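PDB 5WCE: DNA polymerase III subunit beta from Caulobacter crescentus, which probably tethers DNA polymerases and other proteins to DNA as a ring-shaped head-to-tail homodimer, giving them processivity. Local coordinates for residues I12-L17 / E83-L88; L21-S26 / I60-F65; S38-S43 / F51-L56; T75-T80 / F114-L119; A92-S97 / I107-S112. All blocks are in the same frame, centred on the assembly; numbering follows the deposited sequence.

Interaction 1 of 5, residues I12-L17 / E83-L88; sequences IERAAL and EIVRKL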
# COMPACT_ATOMS: atom_id res chain seq x y z
N ILE A 12 27.73 -11.05 -16.72
CA ILE A 12 26.37 -10.96 -17.21
C ILE A 12 25.89 -9.52 -17.16
O ILE A 12 26.23 -8.77 -16.22
CB ILE A 12 25.43 -11.93 -16.42
CG1 ILE A 12 24.01 -11.88 -16.97
CG2 ILE A 12 25.42 -11.63 -14.93
CD1 ILE A 12 23.14 -12.96 -16.41
N GLU A 13 25.09 -9.13 -18.16
CA GLU A 13 24.53 -7.79 -18.17
C GLU A 13 23.52 -7.63 -17.04
O GLU A 13 22.72 -8.51 -16.78
CB GLU A 13 23.90 -7.44 -19.53
CG GLU A 13 25.00 -7.32 -20.59
CD GLU A 13 24.47 -6.98 -21.99
OE1 GLU A 13 23.25 -7.10 -22.28
OE2 GLU A 13 25.34 -6.62 -22.82
N ARG A 14 23.58 -6.46 -16.39
CA ARG A 14 22.67 -6.14 -15.27
C ARG A 14 21.21 -6.42 -15.68
O ARG A 14 20.50 -7.08 -14.94
CB ARG A 14 22.85 -4.69 -14.79
CG ARG A 14 21.78 -4.25 -13.79
CD ARG A 14 21.88 -2.76 -13.49
NE ARG A 14 20.77 -2.37 -12.64
CZ ARG A 14 19.55 -2.07 -13.05
NH1 ARG A 14 19.21 -2.08 -14.33
NH2 ARG A 14 18.63 -1.76 -12.16
N ALA A 15 20.78 -5.94 -16.85
CA ALA A 15 19.39 -6.08 -17.24
C ALA A 15 19.00 -7.55 -17.36
O ALA A 15 17.93 -7.94 -16.88
CB ALA A 15 19.08 -5.33 -18.53
N ALA A 16 19.88 -8.37 -17.94
CA ALA A 16 19.62 -9.81 -18.03
C ALA A 16 19.56 -10.52 -16.70
O ALA A 16 18.72 -11.42 -16.44
CB ALA A 16 20.66 -10.48 -18.91
N LEU A 17 20.49 -10.16 -15.83
CA LEU A 17 20.58 -10.74 -14.51
C LEU A 17 19.36 -10.36 -13.70
O LEU A 17 18.75 -11.21 -13.04
CB LEU A 17 21.86 -10.23 -13.80
CG LEU A 17 22.11 -10.71 -12.38
CD1 LEU A 17 22.03 -12.21 -12.25
CD2 LEU A 17 23.47 -10.17 -11.91
N GLU A 83 18.03 -7.47 -4.79
CA GLU A 83 18.15 -6.09 -4.36
C GLU A 83 19.48 -5.45 -4.72
O GLU A 83 19.50 -4.32 -5.17
CB GLU A 83 17.86 -5.98 -2.86
CG GLU A 83 16.34 -6.16 -2.61
CD GLU A 83 15.57 -4.97 -3.18
OE1 GLU A 83 15.93 -3.83 -2.87
OE2 GLU A 83 14.72 -5.12 -4.04
N ILE A 84 20.57 -6.19 -4.57
CA ILE A 84 21.88 -5.68 -4.97
C ILE A 84 21.85 -5.31 -6.46
O ILE A 84 22.24 -4.22 -6.87
CB ILE A 84 23.00 -6.71 -4.70
CG1 ILE A 84 23.30 -6.84 -3.18
CG2 ILE A 84 24.31 -6.34 -5.43
CD1 ILE A 84 24.11 -8.06 -2.84
N VAL A 85 21.40 -6.24 -7.27
CA VAL A 85 21.47 -6.04 -8.71
C VAL A 85 20.56 -4.88 -9.15
O VAL A 85 20.95 -4.07 -9.98
CB VAL A 85 21.19 -7.35 -9.51
CG1 VAL A 85 21.18 -7.07 -11.00
CG2 VAL A 85 22.22 -8.42 -9.13
N ARG A 86 19.39 -4.82 -8.57
CA ARG A 86 18.45 -3.73 -8.81
C ARG A 86 19.11 -2.36 -8.57
O ARG A 86 18.86 -1.43 -9.31
CB ARG A 86 17.23 -3.89 -7.91
CG ARG A 86 16.01 -3.11 -8.39
CD ARG A 86 14.82 -3.23 -7.46
NE ARG A 86 15.15 -2.81 -6.10
CZ ARG A 86 15.42 -1.56 -5.69
NH1 ARG A 86 15.44 -0.51 -6.53
NH2 ARG A 86 15.71 -1.33 -4.41
N LYS A 87 19.95 -2.24 -7.57
CA LYS A 87 20.55 -0.98 -7.21
C LYS A 87 21.82 -0.70 -7.98
O LYS A 87 22.34 0.41 -7.86
CB LYS A 87 20.83 -0.95 -5.72
CG LYS A 87 19.59 -1.07 -4.88
CD LYS A 87 19.94 -1.14 -3.40
CE LYS A 87 18.72 -1.47 -2.52
NZ LYS A 87 19.19 -1.41 -1.08
N LEU A 88 22.35 -1.66 -8.74
CA LEU A 88 23.53 -1.39 -9.54
C LEU A 88 23.22 -0.39 -10.66
O LEU A 88 22.10 -0.29 -11.09
CB LEU A 88 24.13 -2.69 -10.11
CG LEU A 88 24.71 -3.72 -9.13
CD1 LEU A 88 25.05 -5.05 -9.78
CD2 LEU A 88 25.91 -3.13 -8.44
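The two helices of the N-terminal domain meet where Arg14, in the first turn of helix 14-25, reaches over the last turn of helix 78-87. Here a cationic side chain meets carbonyls in the last turn of a helix. A CG anti to the backbone N (chi1 171°) and a chain extended from CG onward carry NE past the Val85 side chain. Arg14 NH2 donates to Arg86 O at 2.9 Å in a nearly straight bond (164°), the oxygen lying almost in the guanidinium plane. Arg14 NE gives a weak bond to Val85 O (3.2 Å), an oxygen placed obliquely to the guanidinium. Deeper in, Leu17 crosses Val85 at about a right angle, its CD2 packed against Val85 CG2 at 3.5 Å. An alanine in place of Arg14 would probably leave the carbonyls of Val85 and Arg86 without these donors and open a gap over Val85. Arg86 turns its own side chain back along its helix, gripping Glu83 side-on through NE and NH2, one bond to each carboxylate oxygen. Beyond Arg86, Lys87 forms a salt bridge with Asp281 of the second subunit, so this helix end borders the dimer interface. Paired helices packed against sheets in this way are typical of the domains that build DNA-encircling processivity rings.

Interaction 2 of 5, residues L21-S26 / I60-F65; sequences LGHVQS and IIDEGF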
# COMPACT_ATOMS: atom_id res chain seq x y z
N LEU A 21 16.49 -12.86 -12.08
CA LEU A 21 16.33 -12.78 -10.65
C LEU A 21 14.89 -12.39 -10.27
O LEU A 21 14.29 -13.02 -9.38
CB LEU A 21 17.30 -11.81 -10.02
CG LEU A 21 18.77 -12.24 -9.97
CD1 LEU A 21 19.69 -11.11 -9.52
CD2 LEU A 21 19.01 -13.44 -9.10
N GLY A 22 14.37 -11.38 -10.95
CA GLY A 22 13.02 -10.88 -10.71
C GLY A 22 11.98 -11.96 -10.97
O GLY A 22 11.05 -12.11 -10.22
N HIS A 23 12.14 -12.71 -12.04
CA HIS A 23 11.24 -13.82 -12.31
C HIS A 23 11.22 -14.93 -11.25
O HIS A 23 10.15 -15.47 -10.96
CB HIS A 23 11.58 -14.48 -13.63
CG HIS A 23 11.14 -13.70 -14.82
ND1 HIS A 23 11.72 -13.86 -16.06
CD2 HIS A 23 10.17 -12.77 -14.97
CE1 HIS A 23 11.15 -13.04 -16.92
NE2 HIS A 23 10.19 -12.39 -16.30
N VAL A 24 12.39 -15.35 -10.77
CA VAL A 24 12.43 -16.50 -9.87
C VAL A 24 12.24 -16.15 -8.38
O VAL A 24 11.74 -16.97 -7.62
CB VAL A 24 13.71 -17.38 -10.00
CG1 VAL A 24 13.89 -17.82 -11.45
CG2 VAL A 24 14.93 -16.67 -9.42
N GLN A 25 12.65 -14.97 -7.96
CA GLN A 25 12.73 -14.69 -6.53
C GLN A 25 11.35 -14.56 -5.85
O GLN A 25 11.26 -14.73 -4.64
CB GLN A 25 13.55 -13.47 -6.28
CG GLN A 25 12.90 -12.16 -6.67
CD GLN A 25 12.35 -11.45 -5.48
OE1 GLN A 25 13.07 -11.27 -4.47
NE2 GLN A 25 11.08 -11.04 -5.55
N SER A 26 10.32 -14.29 -6.64
CA SER A 26 8.90 -14.21 -6.17
C SER A 26 8.43 -15.43 -5.37
O SER A 26 7.60 -15.27 -4.48
CB SER A 26 7.94 -14.04 -7.38
OG SER A 26 8.38 -12.99 -8.24
N ILE A 60 10.44 -22.26 -9.63
CA ILE A 60 10.55 -21.41 -10.80
C ILE A 60 11.98 -21.50 -11.28
O ILE A 60 12.91 -21.41 -10.44
CB ILE A 60 10.21 -19.94 -10.51
CG1 ILE A 60 8.84 -19.79 -9.82
CG2 ILE A 60 10.24 -19.16 -11.78
CD1 ILE A 60 8.43 -18.35 -9.47
N ILE A 61 12.14 -21.67 -12.59
CA ILE A 61 13.48 -21.68 -13.25
C ILE A 61 13.49 -20.60 -14.30
O ILE A 61 12.42 -20.24 -14.88
CB ILE A 61 13.83 -23.07 -13.84
CG1 ILE A 61 13.77 -24.17 -12.75
CG2 ILE A 61 15.24 -23.13 -14.43
CD1 ILE A 61 14.21 -25.55 -13.20
N ASP A 62 14.68 -20.04 -14.58
CA ASP A 62 14.83 -19.09 -15.64
C ASP A 62 16.26 -19.12 -16.12
O ASP A 62 17.13 -19.79 -15.50
CB ASP A 62 14.35 -17.70 -15.19
CG ASP A 62 14.04 -16.72 -16.38
OD1 ASP A 62 14.05 -17.08 -17.57
OD2 ASP A 62 13.85 -15.53 -16.10
N GLU A 63 16.51 -18.56 -17.28
CA GLU A 63 17.85 -18.57 -17.85
C GLU A 63 18.14 -17.23 -18.47
O GLU A 63 17.25 -16.56 -18.96
CB GLU A 63 18.05 -19.72 -18.84
CG GLU A 63 17.15 -19.68 -20.05
CD GLU A 63 17.53 -20.67 -21.15
OE1 GLU A 63 18.23 -21.69 -20.91
OE2 GLU A 63 17.16 -20.37 -22.31
N GLY A 64 19.40 -16.82 -18.39
CA GLY A 64 19.87 -15.63 -19.09
C GLY A 64 21.18 -15.90 -19.79
O GLY A 64 21.93 -16.77 -19.37
N PHE A 65 21.47 -15.12 -20.84
CA PHE A 65 22.77 -15.22 -21.53
C PHE A 65 23.84 -14.62 -20.64
O PHE A 65 23.58 -13.61 -19.95
CB PHE A 65 22.71 -14.48 -22.85
CG PHE A 65 21.77 -15.10 -23.84
CD1 PHE A 65 21.99 -16.41 -24.30
CD2 PHE A 65 20.67 -14.39 -24.28
CE1 PHE A 65 21.11 -16.99 -25.22
CE2 PHE A 65 19.78 -14.98 -25.19
CZ PHE A 65 20.01 -16.27 -25.64
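His23 and Val24, neighbours on helix 14-25, share the work of meeting strand 58-65, one through a polar bond and the other through close apolar packing. The tight part belongs to Val24. Its CG1 lies 3.8 Å from Asp62 CB and 3.9 Å from Ile60 CG2, wedged between two side chains that both leave the strand on the helix side. Ile60 adds its other branch, placing CD1 3.7 Å from His23 O, while Phe51 of the next strand and Leu21 of the same helix extend this buried layer. The helix runs antiparallel to the strand, the short axes 170° apart and 7.6 Å at their closest, as befits a helix laid on one face of the antiparallel sheet in this alpha+beta domain. On the more open side, the contact depends on a histidine-carboxylate hydrogen bond. Asp62 CG is anti to its backbone N (chi1 -161°), and OD2 accepts a hydrogen bond from His23 ND1 at 2.7 Å. The oxygen lies in the plane of the imidazole, whereas ND1 stands above the carboxylate plane, 42° out of it. Asp62 OD1 meanwhile accepts weakly from Glu63 N, which further fixes the carboxylate. An alanine at His23 would probably leave buried Asp62 OD2 without its imidazole mate and loosen the cover over this polar group. The partly exposed histidine also touches Leu219 on helix 210-220 and Ser222 just beyond it, where the central domain begins to flank the contact.

Interaction 3 of 5, residues S38-S43 / F51-L56; sequences SNILLS and FSATDL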
# COMPACT_ATOMS: atom_id res chain seq x y z
N SER A 38 15.73 -19.96 1.16
CA SER A 38 15.88 -18.54 0.86
C SER A 38 16.82 -18.30 -0.31
O SER A 38 16.94 -17.16 -0.73
CB SER A 38 16.44 -17.79 2.11
OG SER A 38 15.35 -17.65 3.01
N ASN A 39 17.49 -19.35 -0.81
CA ASN A 39 18.49 -19.19 -1.84
C ASN A 39 18.03 -19.47 -3.25
O ASN A 39 17.00 -20.19 -3.49
CB ASN A 39 19.74 -20.02 -1.53
CG ASN A 39 20.57 -19.42 -0.40
OD1 ASN A 39 20.12 -18.49 0.25
ND2 ASN A 39 21.77 -19.96 -0.16
N ILE A 40 18.78 -18.89 -4.20
CA ILE A 40 18.67 -19.23 -5.61
C ILE A 40 19.80 -20.17 -5.96
O ILE A 40 20.94 -19.95 -5.58
CB ILE A 40 18.67 -17.98 -6.53
CG1 ILE A 40 17.36 -17.24 -6.42
CG2 ILE A 40 18.88 -18.34 -8.01
CD1 ILE A 40 17.36 -15.80 -6.97
N LEU A 41 19.49 -21.24 -6.67
CA LEU A 41 20.48 -22.10 -7.33
C LEU A 41 20.92 -21.45 -8.65
O LEU A 41 20.09 -21.23 -9.57
CB LEU A 41 19.88 -23.47 -7.62
CG LEU A 41 20.79 -24.44 -8.41
CD1 LEU A 41 22.03 -24.80 -7.62
CD2 LEU A 41 19.96 -25.66 -8.79
N LEU A 42 22.21 -21.09 -8.73
CA LEU A 42 22.83 -20.47 -9.88
C LEU A 42 23.63 -21.59 -10.57
O LEU A 42 24.46 -22.23 -9.94
CB LEU A 42 23.74 -19.32 -9.47
CG LEU A 42 23.05 -18.14 -8.79
CD1 LEU A 42 24.12 -17.17 -8.30
CD2 LEU A 42 22.13 -17.41 -9.73
N SER A 43 23.36 -21.82 -11.84
CA SER A 43 24.05 -22.87 -12.54
C SER A 43 24.59 -22.32 -13.87
O SER A 43 23.82 -21.98 -14.77
CB SER A 43 23.08 -24.06 -12.70
OG SER A 43 23.71 -25.06 -13.48
N PHE A 51 18.79 -20.26 -13.27
CA PHE A 51 18.36 -19.70 -11.98
C PHE A 51 17.22 -20.57 -11.55
O PHE A 51 16.36 -20.89 -12.43
CB PHE A 51 17.83 -18.30 -12.15
CG PHE A 51 18.83 -17.28 -12.61
CD1 PHE A 51 19.12 -17.14 -13.98
CD2 PHE A 51 19.39 -16.42 -11.73
CE1 PHE A 51 20.00 -16.15 -14.43
CE2 PHE A 51 20.26 -15.42 -12.16
CZ PHE A 51 20.58 -15.31 -13.51
N SER A 52 17.22 -21.05 -10.32
CA SER A 52 16.11 -21.85 -9.78
C SER A 52 15.79 -21.39 -8.35
O SER A 52 16.70 -21.09 -7.55
CB SER A 52 16.50 -23.33 -9.87
OG SER A 52 15.57 -24.10 -9.18
N ALA A 53 14.50 -21.28 -8.03
CA ALA A 53 14.08 -21.05 -6.67
C ALA A 53 12.85 -21.88 -6.38
O ALA A 53 12.09 -22.23 -7.31
CB ALA A 53 13.83 -19.58 -6.44
N THR A 54 12.66 -22.19 -5.12
CA THR A 54 11.52 -23.05 -4.72
C THR A 54 11.01 -22.78 -3.31
O THR A 54 11.73 -22.29 -2.45
CB THR A 54 11.96 -24.54 -4.79
OG1 THR A 54 10.84 -25.41 -4.66
CG2 THR A 54 13.00 -24.88 -3.73
N ASP A 55 9.75 -23.17 -3.08
CA ASP A 55 9.19 -23.21 -1.74
C ASP A 55 8.79 -24.64 -1.37
O ASP A 55 7.99 -24.86 -0.44
CB ASP A 55 8.03 -22.25 -1.61
CG ASP A 55 6.83 -22.65 -2.48
OD1 ASP A 55 6.89 -23.74 -3.14
OD2 ASP A 55 5.85 -21.89 -2.45
N LEU A 56 9.33 -25.59 -2.13
CA LEU A 56 9.01 -27.03 -2.01
C LEU A 56 7.72 -27.45 -2.71
O LEU A 56 7.67 -28.57 -3.23
CB LEU A 56 9.06 -27.60 -0.58
CG LEU A 56 10.36 -27.40 0.23
CD1 LEU A 56 10.17 -27.84 1.66
CD2 LEU A 56 11.51 -28.13 -0.44
O HOH W 1 14.53 -21.20 -3.08
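Leu41 and Ser52 form the hydrogen-bonded pair of an antiparallel hairpin, joining strands 39-45 and 48-54. Leu41 N donates to Ser52 O at 2.9 Å, and Ser52 N returns a bond to Leu41 O at 3.0 Å. One residue along, Leu42 and Phe51 make a non-hydrogen-bonded pair on the opposite face, where Leu42 CD2 comes obliquely to the ring at 3.5 Å from Phe51 CD2. Ile40 approaches the same ring at its edge, CG2 being 4.2 Å from Phe51 CD2, while its other branch sets CG1 at 4.2 Å from Ala53 CB. Further out, helix 14-25 covers this apolar face: Leu17 and Ala20 lie on Phe51, Leu21 and Val24 on Ile40. Toward the open end of the hairpin a water takes over from direct pairing. It probably donates to Asn39 O (2.7 Å) and accepts from Thr54 N (2.9 Å). Thr54 OG1 then receives Leu56 N in an ST turn as the strand ends, and the side-chain amide of Asn39 finds its partner, Thr75, outside the hairpin. Here the chemistry implies that the strands part beyond Ile40 and Ala53, where one water can span the gap between Asn39 O and Thr54 N.

Interaction 4 of 5, residues T75-T80 / F114-L119; sequences TAPAHT and FNLPVL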
# COMPACT_ATOMS: atom_id res chain seq x y z
N THR A 75 24.62 -21.79 -4.56
CA THR A 75 23.38 -21.18 -4.13
C THR A 75 23.67 -19.93 -3.31
O THR A 75 24.69 -19.87 -2.58
CB THR A 75 22.41 -22.10 -3.34
OG1 THR A 75 22.83 -22.22 -1.97
CG2 THR A 75 22.33 -23.47 -4.01
N ALA A 76 22.80 -18.94 -3.47
CA ALA A 76 23.02 -17.66 -2.81
C ALA A 76 21.68 -16.99 -2.48
O ALA A 76 20.68 -17.28 -3.15
CB ALA A 76 23.87 -16.78 -3.73
N PRO A 77 21.66 -16.11 -1.45
CA PRO A 77 20.40 -15.53 -0.98
C PRO A 77 19.64 -14.76 -2.07
O PRO A 77 20.17 -13.88 -2.73
CB PRO A 77 20.81 -14.63 0.21
CG PRO A 77 22.17 -15.06 0.57
CD PRO A 77 22.80 -15.66 -0.64
N ALA A 78 18.38 -15.10 -2.23
CA ALA A 78 17.63 -14.68 -3.39
C ALA A 78 17.24 -13.19 -3.39
O ALA A 78 17.58 -12.46 -4.31
CB ALA A 78 16.40 -15.52 -3.54
N HIS A 79 16.52 -12.77 -2.36
CA HIS A 79 16.07 -11.37 -2.26
C HIS A 79 17.29 -10.42 -2.19
O HIS A 79 17.31 -9.37 -2.84
CB HIS A 79 15.13 -11.14 -1.05
CG HIS A 79 13.83 -11.91 -1.10
ND1 HIS A 79 13.00 -11.96 -2.21
CD2 HIS A 79 13.17 -12.61 -0.13
CE1 HIS A 79 11.93 -12.70 -1.94
NE2 HIS A 79 12.00 -13.10 -0.69
N THR A 80 18.29 -10.80 -1.43
CA THR A 80 19.49 -9.97 -1.31
C THR A 80 20.22 -9.81 -2.65
O THR A 80 20.62 -8.68 -3.05
CB THR A 80 20.43 -10.54 -0.25
OG1 THR A 80 19.75 -10.53 1.02
CG2 THR A 80 21.75 -9.75 -0.17
N PHE A 114 30.44 -7.10 -3.54
CA PHE A 114 29.72 -7.77 -2.50
C PHE A 114 30.24 -9.21 -2.33
O PHE A 114 30.60 -9.86 -3.32
CB PHE A 114 28.24 -7.81 -2.80
CG PHE A 114 27.64 -6.48 -3.08
CD1 PHE A 114 27.82 -5.86 -4.32
CD2 PHE A 114 26.88 -5.84 -2.12
CE1 PHE A 114 27.30 -4.60 -4.57
CE2 PHE A 114 26.33 -4.58 -2.38
CZ PHE A 114 26.55 -3.96 -3.60
N ASN A 115 30.31 -9.67 -1.08
CA ASN A 115 30.65 -11.09 -0.77
C ASN A 115 29.45 -11.63 0.01
O ASN A 115 29.09 -11.10 1.08
CB ASN A 115 31.90 -11.19 0.08
CG ASN A 115 33.10 -10.42 -0.52
OD1 ASN A 115 34.00 -11.00 -1.04
ND2 ASN A 115 33.11 -9.15 -0.42
N LEU A 116 28.78 -12.63 -0.56
CA LEU A 116 27.54 -13.18 -0.00
C LEU A 116 27.78 -14.65 0.37
O LEU A 116 28.40 -15.39 -0.38
CB LEU A 116 26.43 -13.14 -1.02
CG LEU A 116 25.95 -11.79 -1.51
CD1 LEU A 116 24.68 -12.04 -2.32
CD2 LEU A 116 25.73 -10.86 -0.33
N PRO A 117 27.30 -15.06 1.57
CA PRO A 117 27.50 -16.45 1.98
C PRO A 117 26.69 -17.39 1.08
O PRO A 117 25.61 -17.03 0.55
CB PRO A 117 26.95 -16.48 3.41
CG PRO A 117 25.87 -15.41 3.39
CD PRO A 117 26.55 -14.30 2.60
N VAL A 118 27.27 -18.56 0.86
CA VAL A 118 26.66 -19.56 -0.04
C VAL A 118 26.29 -20.82 0.73
O VAL A 118 26.79 -21.08 1.85
CB VAL A 118 27.58 -19.94 -1.23
CG1 VAL A 118 27.81 -18.73 -2.12
CG2 VAL A 118 28.91 -20.55 -0.80
N LEU A 119 25.38 -21.59 0.12
CA LEU A 119 25.14 -22.93 0.59
C LEU A 119 25.33 -23.89 -0.60
O LEU A 119 25.05 -23.53 -1.76
CB LEU A 119 23.77 -23.04 1.25
CG LEU A 119 23.60 -22.23 2.55
CD1 LEU A 119 22.13 -22.11 2.90
CD2 LEU A 119 24.40 -22.87 3.72
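Thr75 and Leu119 form a single antiparallel bridge where strand 72-77 passes the chain that follows strand 112-116. Leu119 N donates to Thr75 O at 3.3 Å (151°), and Thr75 N answers with a weak bond to Leu119 O of the same length. Before the bridge, Val118 presses its backbone close to the same acceptor, its CA 3.2 Å from Thr75 O in a CA-H...O contact. The two segments then diverge, with Pro77 at the N-cap position of helix 78-87 and Pro117 leading away toward the edge strand. Among the side chains, Thr75 does most to secure the bridge. Its OG1 sits between the backbone N and the carbonyl carbon (chi1 79°), which turns the hydroxyl to Leu119 O at 2.6 Å, the donor lying above the carbonyl plane. That hydroxyl also bonds to ND2 of Asn39 on the neighbouring strand. Next, the Pro77 ring comes closest to the opposite backbone through CD, 3.3 Å from Pro117 O. Where the helix starts, Thr80 and Leu116 slide past each other in opposite directions, with Thr80 CG2 4.1 Å from Leu116 CD2. Leu116 also packs on Ile286 of the second subunit, and Phe114 and Asn115 pair with a strand of that subunit, so the sheet continues across the interface. Chemically, a sparse bridge is reinforced by one residue: Leu119 O is approached by both the N-H and the hydroxyl of Thr75, and the hydroxyl ties this crossing to a third segment as well.

Interaction 5 of 5, residues A92-S97 / I107-S112; sequences ADVSLS and IQAGRS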
# COMPACT_ATOMS: atom_id res chain seq x y z
N ALA A 92 25.37 -1.58 -16.23
CA ALA A 92 26.57 -2.21 -15.64
C ALA A 92 26.70 -3.67 -16.08
O ALA A 92 25.71 -4.42 -16.15
CB ALA A 92 26.48 -2.18 -14.12
N ASP A 93 27.93 -4.08 -16.38
CA ASP A 93 28.23 -5.49 -16.49
C ASP A 93 28.50 -5.99 -15.09
O ASP A 93 29.18 -5.32 -14.34
CB ASP A 93 29.49 -5.71 -17.36
CG ASP A 93 29.18 -5.77 -18.85
OD1 ASP A 93 27.98 -5.84 -19.27
OD2 ASP A 93 30.21 -5.78 -19.58
N VAL A 94 28.00 -7.19 -14.78
CA VAL A 94 28.11 -7.78 -13.46
C VAL A 94 28.97 -9.05 -13.46
O VAL A 94 28.67 -10.00 -14.15
CB VAL A 94 26.75 -8.10 -12.86
CG1 VAL A 94 26.92 -8.57 -11.42
CG2 VAL A 94 25.82 -6.89 -12.97
N SER A 95 30.02 -9.05 -12.65
CA SER A 95 30.88 -10.20 -12.51
C SER A 95 30.42 -11.03 -11.29
O SER A 95 30.15 -10.48 -10.22
CB SER A 95 32.34 -9.73 -12.36
OG SER A 95 33.07 -10.74 -11.76
N LEU A 96 30.24 -12.33 -11.50
CA LEU A 96 29.96 -13.29 -10.45
C LEU A 96 31.10 -14.28 -10.39
O LEU A 96 31.47 -14.91 -11.41
CB LEU A 96 28.60 -14.02 -10.65
CG LEU A 96 27.35 -13.16 -10.81
CD1 LEU A 96 26.11 -14.01 -10.96
CD2 LEU A 96 27.12 -12.20 -9.65
N SER A 97 31.68 -14.42 -9.20
CA SER A 97 32.87 -15.19 -8.96
C SER A 97 32.72 -15.98 -7.68
O SER A 97 32.47 -15.42 -6.63
CB SER A 97 34.08 -14.28 -8.76
OG SER A 97 34.80 -14.23 -9.94
N ILE A 107 30.28 -10.56 -6.04
CA ILE A 107 29.52 -9.85 -7.05
C ILE A 107 30.24 -8.55 -7.17
O ILE A 107 30.39 -7.80 -6.16
CB ILE A 107 28.04 -9.59 -6.65
CG1 ILE A 107 27.31 -10.91 -6.39
CG2 ILE A 107 27.30 -8.76 -7.71
CD1 ILE A 107 27.02 -11.11 -4.94
N GLN A 108 30.70 -8.27 -8.38
CA GLN A 108 31.40 -7.02 -8.63
C GLN A 108 30.85 -6.33 -9.86
O GLN A 108 30.61 -6.96 -10.90
CB GLN A 108 32.85 -7.33 -8.81
CG GLN A 108 33.63 -6.07 -9.15
CD GLN A 108 34.91 -6.03 -8.38
OE1 GLN A 108 35.59 -7.06 -8.25
NE2 GLN A 108 35.22 -4.86 -7.82
N ALA A 109 30.70 -5.02 -9.75
CA ALA A 109 30.22 -4.17 -10.82
C ALA A 109 30.58 -2.74 -10.52
O ALA A 109 30.22 -2.22 -9.47
CB ALA A 109 28.72 -4.27 -10.92
N GLY A 110 31.31 -2.13 -11.46
CA GLY A 110 31.78 -0.75 -11.33
C GLY A 110 32.69 -0.73 -10.14
O GLY A 110 33.58 -1.53 -10.05
N ARG A 111 32.38 0.12 -9.18
CA ARG A 111 33.22 0.27 -7.99
C ARG A 111 32.58 -0.38 -6.74
O ARG A 111 32.97 -0.05 -5.61
CB ARG A 111 33.46 1.80 -7.79
CG ARG A 111 34.14 2.45 -9.01
CD ARG A 111 35.60 2.78 -8.75
NE ARG A 111 35.56 4.08 -8.11
CZ ARG A 111 36.43 4.60 -7.27
NH1 ARG A 111 37.58 4.02 -6.91
NH2 ARG A 111 36.12 5.79 -6.78
N SER A 112 31.57 -1.23 -6.94
CA SER A 112 30.94 -2.04 -5.88
C SER A 112 31.41 -3.49 -5.88
O SER A 112 31.52 -4.13 -6.95
CB SER A 112 29.41 -2.14 -6.09
OG SER A 112 28.82 -0.91 -6.34
O HOH W 2 30.48 -2.99 -14.34
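Ala92 begins the contact with methyl against methyl, its CB 4.4 Å from Ala109 CB on the returning strand. At Asp93 the backbone turns to solvent for help: a water donates to Asp93 O at 2.7 Å and accepts a weak bond from Gly110 N. Val94 lies alongside Ile107, pointing the same way, and CG1 anti to its backbone N (chi1 -174°) comes 3.7 Å from Ile107 CG2. Ser95 supplies the hydrogen-bonded pair of the antiparallel hairpin. Its N donates to Gln108 O at 2.8 Å, nearly along the C=O axis and almost straight (168°), while Gln108 N bonds back to Ser95 O at 2.9 Å. Leu96 follows on the face of Val94 and Ile107, its CD2 touching Ile107 CG1 at 3.5 Å, so Ile107 is held between two neighbouring side chains of the first strand. Beyond Gln108, a type II' turn from Ala109 to Ser112, with Gly110 at positive phi, swings the chain into strand 112-116. Strand 93-97 thus lies between strands 9-13 and 105-109, with Leu17 of helix 14-25 against Val94, while Ser112 pairs with a strand of the second subunit.

From the N terminus, interaction 1 closes the first long loop, from 12-17 to 83-88, bringing the two helices of the domain together. Inside it nests interaction 2, which returns strand 58-65 to helix 14-25, and inside that nests interaction 3, the short hairpin of the same sheet. Interaction 4 opens at 75-80, within the loop of interaction 1, and closes at 114-119, beyond it, so these two cross, joining strand 72-77 and helix 78-87 to strand 112-116 and the chain after it. Interaction 5 is nested in the loop of interaction 4 and follows interaction 1 in series; it pairs two strands of the second sheet, whose edge strand meets the other subunit.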